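Long-range contacts in sucrose 6(F)-phosphate phosphorylase (Thermoanaerobacterium thermosaccharolyticum DSM 571, PDB 6S9V), which belongs to the alpha-amylase family of carbohydrate-active enzymes, whose catalytic domain is built on a closed barrel of parallel strands: residues F45-G50 / R444-A449; L17-Q22 / P386-V391. One frame throughout, in Å; residues are numbered along the deposited sequence.

Contact 1 of 2, residues F45-G50 / R444-A449; sequences FSDVFG and RNEYEA
Val48 and Asn445 mark the nearest approach of the two backbones, with CA atoms 7.3 Å apart, where the irregular loop 45-50 passes the last turn of helix 432-446. The gap is bridged by one amide. Asn445 has CG anti to its own carbonyl carbon (chi1 -70°), and its ND2 reaches two successive carbonyls of the loop. The bond from ND2 to Asp47 O is 3.2 Å long, with the acceptor close to the amide plane of Asn445 but the donor tilted from the plane of the Asp47 carbonyl. The second, from ND2 to Val48 O at 2.8 Å, is bent at 138° and weak. Since OD1 accepts from the backbone N of Val21, both ends of this buried amide are used, a task suited to a short side chain that both donates and accepts. At the solvent-facing margin, the side chains of Asp47 and Glu446 cross obliquely, their carboxylate planes 51° apart, with OD2 of Asp47 4.1 Å from OE2 of Glu446. A water donates to both oxygens, and a salt bridge from Asp47 to Arg442 probably eases the repulsion of like charges. Val48 starts its branched, apolar side chain away from 444-449, with CG1 over the centre of the Phe49 ring, and packs on Leu438 and Ile441. The loop that joins helix 34-44 to strand 51-54 is thus fastened against the C-terminal end of helix 432-446.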
loop_
_atom_site.group_PDB
_atom_site.type_symbol
_atom_site.label_atom_id
_atom_site.label_comp_id
_atom_site.label_asym_id
_atom_site.label_seq_id
_atom_site.Cartn_x
_atom_site.Cartn_y
_atom_site.Cartn_z
ATOM N N PHE A 45 -3.981 -1.844 -21.709
ATOM C CA PHE A 45 -2.838 -1.680 -20.819
ATOM C C PHE A 45 -1.826 -2.815 -20.876
ATOM O O PHE A 45 -1.023 -2.960 -19.941
ATOM C CB PHE A 45 -3.321 -1.534 -19.367
ATOM C CG PHE A 45 -4.364 -0.468 -19.164
ATOM C CD1 PHE A 45 -4.155 0.818 -19.606
ATOM C CD2 PHE A 45 -5.539 -0.753 -18.485
ATOM C CE1 PHE A 45 -5.113 1.802 -19.416
ATOM C CE2 PHE A 45 -6.499 0.226 -18.283
ATOM C CZ PHE A 45 -6.281 1.508 -18.740
ATOM N N SER A 46 -1.806 -3.597 -21.952
ATOM C CA SER A 46 -0.971 -4.793 -21.968
ATOM C C SER A 46 0.503 -4.463 -21.733
ATOM O O SER A 46 1.199 -5.201 -21.026
ATOM C CB SER A 46 -1.168 -5.561 -23.272
ATOM O OG SER A 46 -2.379 -6.289 -23.202
ATOM N N ASP A 47 1.016 -3.396 -22.352
ATOM C CA ASP A 47 2.407 -3.003 -22.141
ATOM C C ASP A 47 2.505 -1.766 -21.257
ATOM O O ASP A 47 3.578 -1.163 -21.139
ATOM C CB ASP A 47 3.128 -2.787 -23.473
ATOM C CG ASP A 47 2.533 -1.658 -24.290
ATOM O OD1 ASP A 47 1.358 -1.300 -24.069
ATOM O OD2 ASP A 47 3.256 -1.120 -25.144
ATOM N N VAL A 48 1.414 -1.411 -20.595
ATOM C CA VAL A 48 1.404 -0.287 -19.676
ATOM C C VAL A 48 1.820 -0.760 -18.289
ATOM O O VAL A 48 2.442 -0.002 -17.537
ATOM C CB VAL A 48 0.010 0.365 -19.666
ATOM C CG1 VAL A 48 -0.099 1.418 -18.559
ATOM C CG2 VAL A 48 -0.287 0.981 -21.044
ATOM N N PHE A 49 1.506 -2.008 -17.935
ATOM C CA PHE A 49 1.828 -2.525 -16.613
ATOM C C PHE A 49 2.621 -3.819 -16.726
ATOM O O PHE A 49 2.329 -4.671 -17.571
ATOM C CB PHE A 49 0.573 -2.757 -15.784
ATOM C CG PHE A 49 -0.229 -1.517 -15.581
ATOM C CD1 PHE A 49 0.293 -0.457 -14.867
ATOM C CD2 PHE A 49 -1.496 -1.404 -16.113
ATOM C CE1 PHE A 49 -0.435 0.701 -14.691
ATOM C CE2 PHE A 49 -2.227 -0.254 -15.928
ATOM C CZ PHE A 49 -1.696 0.795 -15.223
ATOM N N GLY A 50 3.636 -3.945 -15.876
ATOM C CA GLY A 50 4.376 -5.187 -15.748
ATOM C C GLY A 50 3.866 -6.041 -14.608
ATOM O O GLY A 50 4.226 -7.220 -14.492
ATOM N N ARG A 444 8.485 4.958 -19.423
ATOM C CA ARG A 444 9.155 4.413 -18.243
ATOM C C ARG A 444 9.343 2.898 -18.338
ATOM O O ARG A 444 10.285 2.350 -17.744
ATOM C CB ARG A 444 8.358 4.798 -16.994
ATOM C CG ARG A 444 8.862 4.225 -15.692
ATOM C CD ARG A 444 10.305 4.594 -15.393
ATOM N NE ARG A 444 10.690 4.094 -14.074
ATOM C CZ ARG A 444 10.922 2.812 -13.802
ATOM N NH1 ARG A 444 10.819 1.904 -14.759
ATOM N NH2 ARG A 444 11.250 2.436 -12.571
ATOM N N ASN A 445 8.458 2.202 -19.058
ATOM C CA ASN A 445 8.610 0.762 -19.242
ATOM C C ASN A 445 9.560 0.409 -20.375
ATOM O O ASN A 445 10.160 -0.672 -20.356
ATOM C CB ASN A 445 7.265 0.099 -19.533
ATOM C CG ASN A 445 6.360 0.088 -18.332
ATOM O OD1 ASN A 445 6.819 0.247 -17.198
ATOM N ND2 ASN A 445 5.058 -0.101 -18.567
ATOM N N GLU A 446 9.686 1.274 -21.379
ATOM C CA GLU A 446 10.409 0.923 -22.593
ATOM C C GLU A 446 11.842 1.429 -22.603
ATOM O O GLU A 446 12.726 0.749 -23.135
ATOM C CB GLU A 446 9.699 1.489 -23.834
ATOM C CG GLU A 446 8.332 0.893 -24.151
ATOM C CD GLU A 446 7.574 1.700 -25.206
ATOM O OE1 GLU A 446 8.052 2.795 -25.567
ATOM O OE2 GLU A 446 6.509 1.241 -25.682
ATOM N N TYR A 447 12.112 2.597 -22.032
ATOM C CA TYR A 447 13.426 3.196 -22.209
ATOM C C TYR A 447 14.437 2.555 -21.266
ATOM O O TYR A 447 14.238 2.518 -20.051
ATOM C CB TYR A 447 13.376 4.704 -22.007
ATOM C CG TYR A 447 14.593 5.353 -22.627
ATOM C CD1 TYR A 447 14.768 5.366 -24.007
ATOM C CD2 TYR A 447 15.591 5.894 -21.837
ATOM C CE1 TYR A 447 15.897 5.932 -24.581
ATOM C CE2 TYR A 447 16.714 6.463 -22.399
ATOM C CZ TYR A 447 16.863 6.479 -23.764
ATOM O OH TYR A 447 17.993 7.036 -24.303
ATOM N N GLU A 448 15.543 2.084 -21.834
ATOM C CA GLU A 448 16.445 1.192 -21.116
ATOM C C GLU A 448 17.243 1.888 -20.018
ATOM O O GLU A 448 17.747 1.204 -19.116
ATOM C CB GLU A 448 17.388 0.535 -22.128
ATOM C CG GLU A 448 16.674 -0.299 -23.203
ATOM C CD GLU A 448 16.150 0.512 -24.404
ATOM O OE1 GLU A 448 16.012 1.758 -24.315
ATOM O OE2 GLU A 448 15.875 -0.117 -25.454
ATOM N N ALA A 449 17.356 3.218 -20.056
ATOM C CA ALA A 449 18.200 3.921 -19.094
ATOM C C ALA A 449 17.709 3.753 -17.660
ATOM O O ALA A 449 18.509 3.829 -16.718
ATOM C CB ALA A 449 18.276 5.409 -19.446
HETATM O O HOH W 1 5.927 -1.105 -25.167
#

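Contact 2 of 2, residues L17-Q22 / P386-V391; sequences LKNKVQ and PGIPQV
The side-chain amides of Gln22 and Gln390 meet with their planes 40° apart. Ile388 lays CG2 over one face of the Gln22 amide, 3.9 Å from CD, while at its oxygen edge Gln390 NE2 donates to Gln22 OE1 over 3.0 Å. That bond is nearly straight (172°), approaches almost in line with the side-chain C=O of Gln22 and lies in the amide plane of Gln390. Glutamine suits both positions, because each extended chain carries a polar group that can pair with its neighbour; the Gln390 side chain also lies about 4 Å from a bound sulfate ion. Behind them the backbones join as parallel strands: Gln22 N donates to Pro389 O (2.9 Å), and Val391 N to Gln22 O (2.7 Å). Pro389, which has no N-H to give, offers its carbonyl here, and its ring CG meets Val21 CG2 at 3.9 Å. Val21 CG1 touches Val391 CG2, so compact apolar groups fill the side covered by helix 372-384 and helix 432-446. Upstream, Ile388 CD1 reaches Lys18 O at 3.4 Å. Pairing of the first strand, 22-25, with the eighth, 388-392, closes the eight-stranded parallel barrel characteristic of the TIM-barrel fold.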
loop_
_atom_site.group_PDB
_atom_site.type_symbol
_atom_site.label_atom_id
_atom_site.label_comp_id
_atom_site.label_asym_id
_atom_site.label_seq_id
_atom_site.Cartn_x
_atom_site.Cartn_y
_atom_site.Cartn_z
ATOM N N LEU A 17 13.826 -7.644 -9.201
ATOM C CA LEU A 17 12.421 -7.440 -9.515
ATOM C C LEU A 17 12.301 -6.749 -10.861
ATOM O O LEU A 17 13.200 -6.014 -11.282
ATOM C CB LEU A 17 11.729 -6.612 -8.440
ATOM C CG LEU A 17 11.652 -7.289 -7.069
ATOM C CD1 LEU A 17 11.243 -6.276 -6.024
ATOM C CD2 LEU A 17 10.684 -8.468 -7.096
ATOM N N LYS A 18 11.210 -7.045 -11.564
ATOM C CA LYS A 18 10.945 -6.388 -12.834
ATOM C C LYS A 18 10.747 -4.898 -12.594
ATOM O O LYS A 18 9.942 -4.496 -11.748
ATOM C CB LYS A 18 9.689 -6.982 -13.471
ATOM C CG LYS A 18 9.445 -6.573 -14.911
ATOM C CD LYS A 18 8.002 -6.859 -15.346
ATOM C CE LYS A 18 7.659 -8.340 -15.371
ATOM N NZ LYS A 18 6.307 -8.555 -16.008
ATOM N N ASN A 19 11.478 -4.081 -13.342
ATOM C CA ASN A 19 11.458 -2.632 -13.135
ATOM C C ASN A 19 10.468 -1.953 -14.080
ATOM O O ASN A 19 10.825 -1.085 -14.884
ATOM C CB ASN A 19 12.861 -2.054 -13.307
ATOM C CG ASN A 19 12.926 -0.577 -12.957
ATOM O OD1 ASN A 19 12.130 -0.087 -12.152
ATOM N ND2 ASN A 19 13.854 0.141 -13.575
ATOM N N LYS A 20 9.203 -2.329 -13.955
ATOM C CA LYS A 20 8.147 -1.771 -14.789
ATOM C C LYS A 20 7.021 -1.258 -13.908
ATOM O O LYS A 20 6.844 -1.692 -12.769
ATOM C CB LYS A 20 7.625 -2.795 -15.801
ATOM C CG LYS A 20 8.699 -3.245 -16.788
ATOM C CD LYS A 20 8.121 -3.776 -18.081
ATOM C CE LYS A 20 9.227 -4.279 -19.009
ATOM N NZ LYS A 20 10.403 -3.356 -19.054
ATOM N N VAL A 21 6.263 -0.306 -14.454
ATOM C CA VAL A 21 5.162 0.276 -13.707
ATOM C C VAL A 21 4.120 -0.793 -13.395
ATOM O O VAL A 21 3.795 -1.648 -14.233
ATOM C CB VAL A 21 4.560 1.446 -14.505
ATOM C CG1 VAL A 21 3.375 2.027 -13.779
ATOM C CG2 VAL A 21 5.614 2.517 -14.769
ATOM N N GLN A 22 3.574 -0.737 -12.185
ATOM C CA GLN A 22 2.544 -1.670 -11.749
ATOM C C GLN A 22 1.239 -0.938 -11.460
ATOM O O GLN A 22 1.235 0.235 -11.094
ATOM C CB GLN A 22 2.980 -2.407 -10.492
ATOM C CG GLN A 22 4.296 -3.160 -10.655
ATOM C CD GLN A 22 4.685 -3.913 -9.411
ATOM O OE1 GLN A 22 4.298 -3.547 -8.304
ATOM N NE2 GLN A 22 5.463 -4.975 -9.583
ATOM N N PRO A 386 14.297 6.278 -7.928
ATOM C CA PRO A 386 14.622 4.848 -7.829
ATOM C C PRO A 386 13.579 4.101 -7.008
ATOM O O PRO A 386 13.131 4.565 -5.956
ATOM C CB PRO A 386 15.993 4.841 -7.145
ATOM C CG PRO A 386 16.604 6.159 -7.507
ATOM C CD PRO A 386 15.435 7.133 -7.538
ATOM N N GLY A 387 13.209 2.926 -7.502
ATOM C CA GLY A 387 12.174 2.107 -6.901
ATOM C C GLY A 387 11.201 1.600 -7.959
ATOM O O GLY A 387 11.181 2.050 -9.090
ATOM N N ILE A 388 10.388 0.640 -7.516
ATOM C CA ILE A 388 9.385 0.044 -8.411
ATOM C C ILE A 388 8.159 0.930 -8.374
ATOM O O ILE A 388 7.525 1.066 -7.319
ATOM C CB ILE A 388 9.040 -1.392 -7.974
ATOM C CG1 ILE A 388 10.299 -2.254 -7.932
ATOM C CG2 ILE A 388 7.973 -1.973 -8.899
ATOM C CD1 ILE A 388 10.961 -2.427 -9.274
ATOM N N PRO A 389 7.770 1.556 -9.498
ATOM C CA PRO A 389 6.646 2.505 -9.481
ATOM C C PRO A 389 5.295 1.811 -9.605
ATOM O O PRO A 389 5.100 0.946 -10.461
ATOM C CB PRO A 389 6.919 3.407 -10.691
ATOM C CG PRO A 389 7.897 2.656 -11.561
ATOM C CD PRO A 389 8.378 1.424 -10.835
ATOM N N GLN A 390 4.356 2.223 -8.750
ATOM C CA GLN A 390 2.982 1.744 -8.755
ATOM C C GLN A 390 2.040 2.900 -9.026
ATOM O O GLN A 390 2.236 4.001 -8.500
ATOM C CB GLN A 390 2.610 1.106 -7.417
ATOM C CG GLN A 390 3.490 -0.060 -7.039
ATOM C CD GLN A 390 2.929 -0.847 -5.889
ATOM O OE1 GLN A 390 2.472 -0.277 -4.904
ATOM N NE2 GLN A 390 2.957 -2.170 -6.006
ATOM N N VAL A 391 1.021 2.643 -9.844
ATOM C CA VAL A 391 -0.009 3.625 -10.173
ATOM C C VAL A 391 -1.352 3.071 -9.710
ATOM O O VAL A 391 -1.767 1.984 -10.140
ATOM C CB VAL A 391 -0.044 3.949 -11.676
ATOM C CG1 VAL A 391 -1.225 4.870 -12.009
ATOM C CG2 VAL A 391 1.265 4.600 -12.109
#

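Contacts 1 and 2 have centres about 9 Å apart and touch directly. Along the chain their segments alternate: 17-22, 45-50, 386-391, 444-449. Segments 17-22 and 45-50 lead into the neighbouring strands 22-25 and 51-54, joined where Gly50 N lies 2.8 Å from Val21 O, a probable hydrogen bond. Arg444, on helix 432-446, adds a second link, a hydrogen bond from NH2 to Asn19 OD1 (2.7 Å), and also packs on Pro389. The seam between first and last barrel strands is therefore covered by a helix that follows the barrel in sequence. Beyond that helix, Tyr447 packs on strand 473-480, connecting the barrel to the C-terminal five-stranded antiparallel sheet.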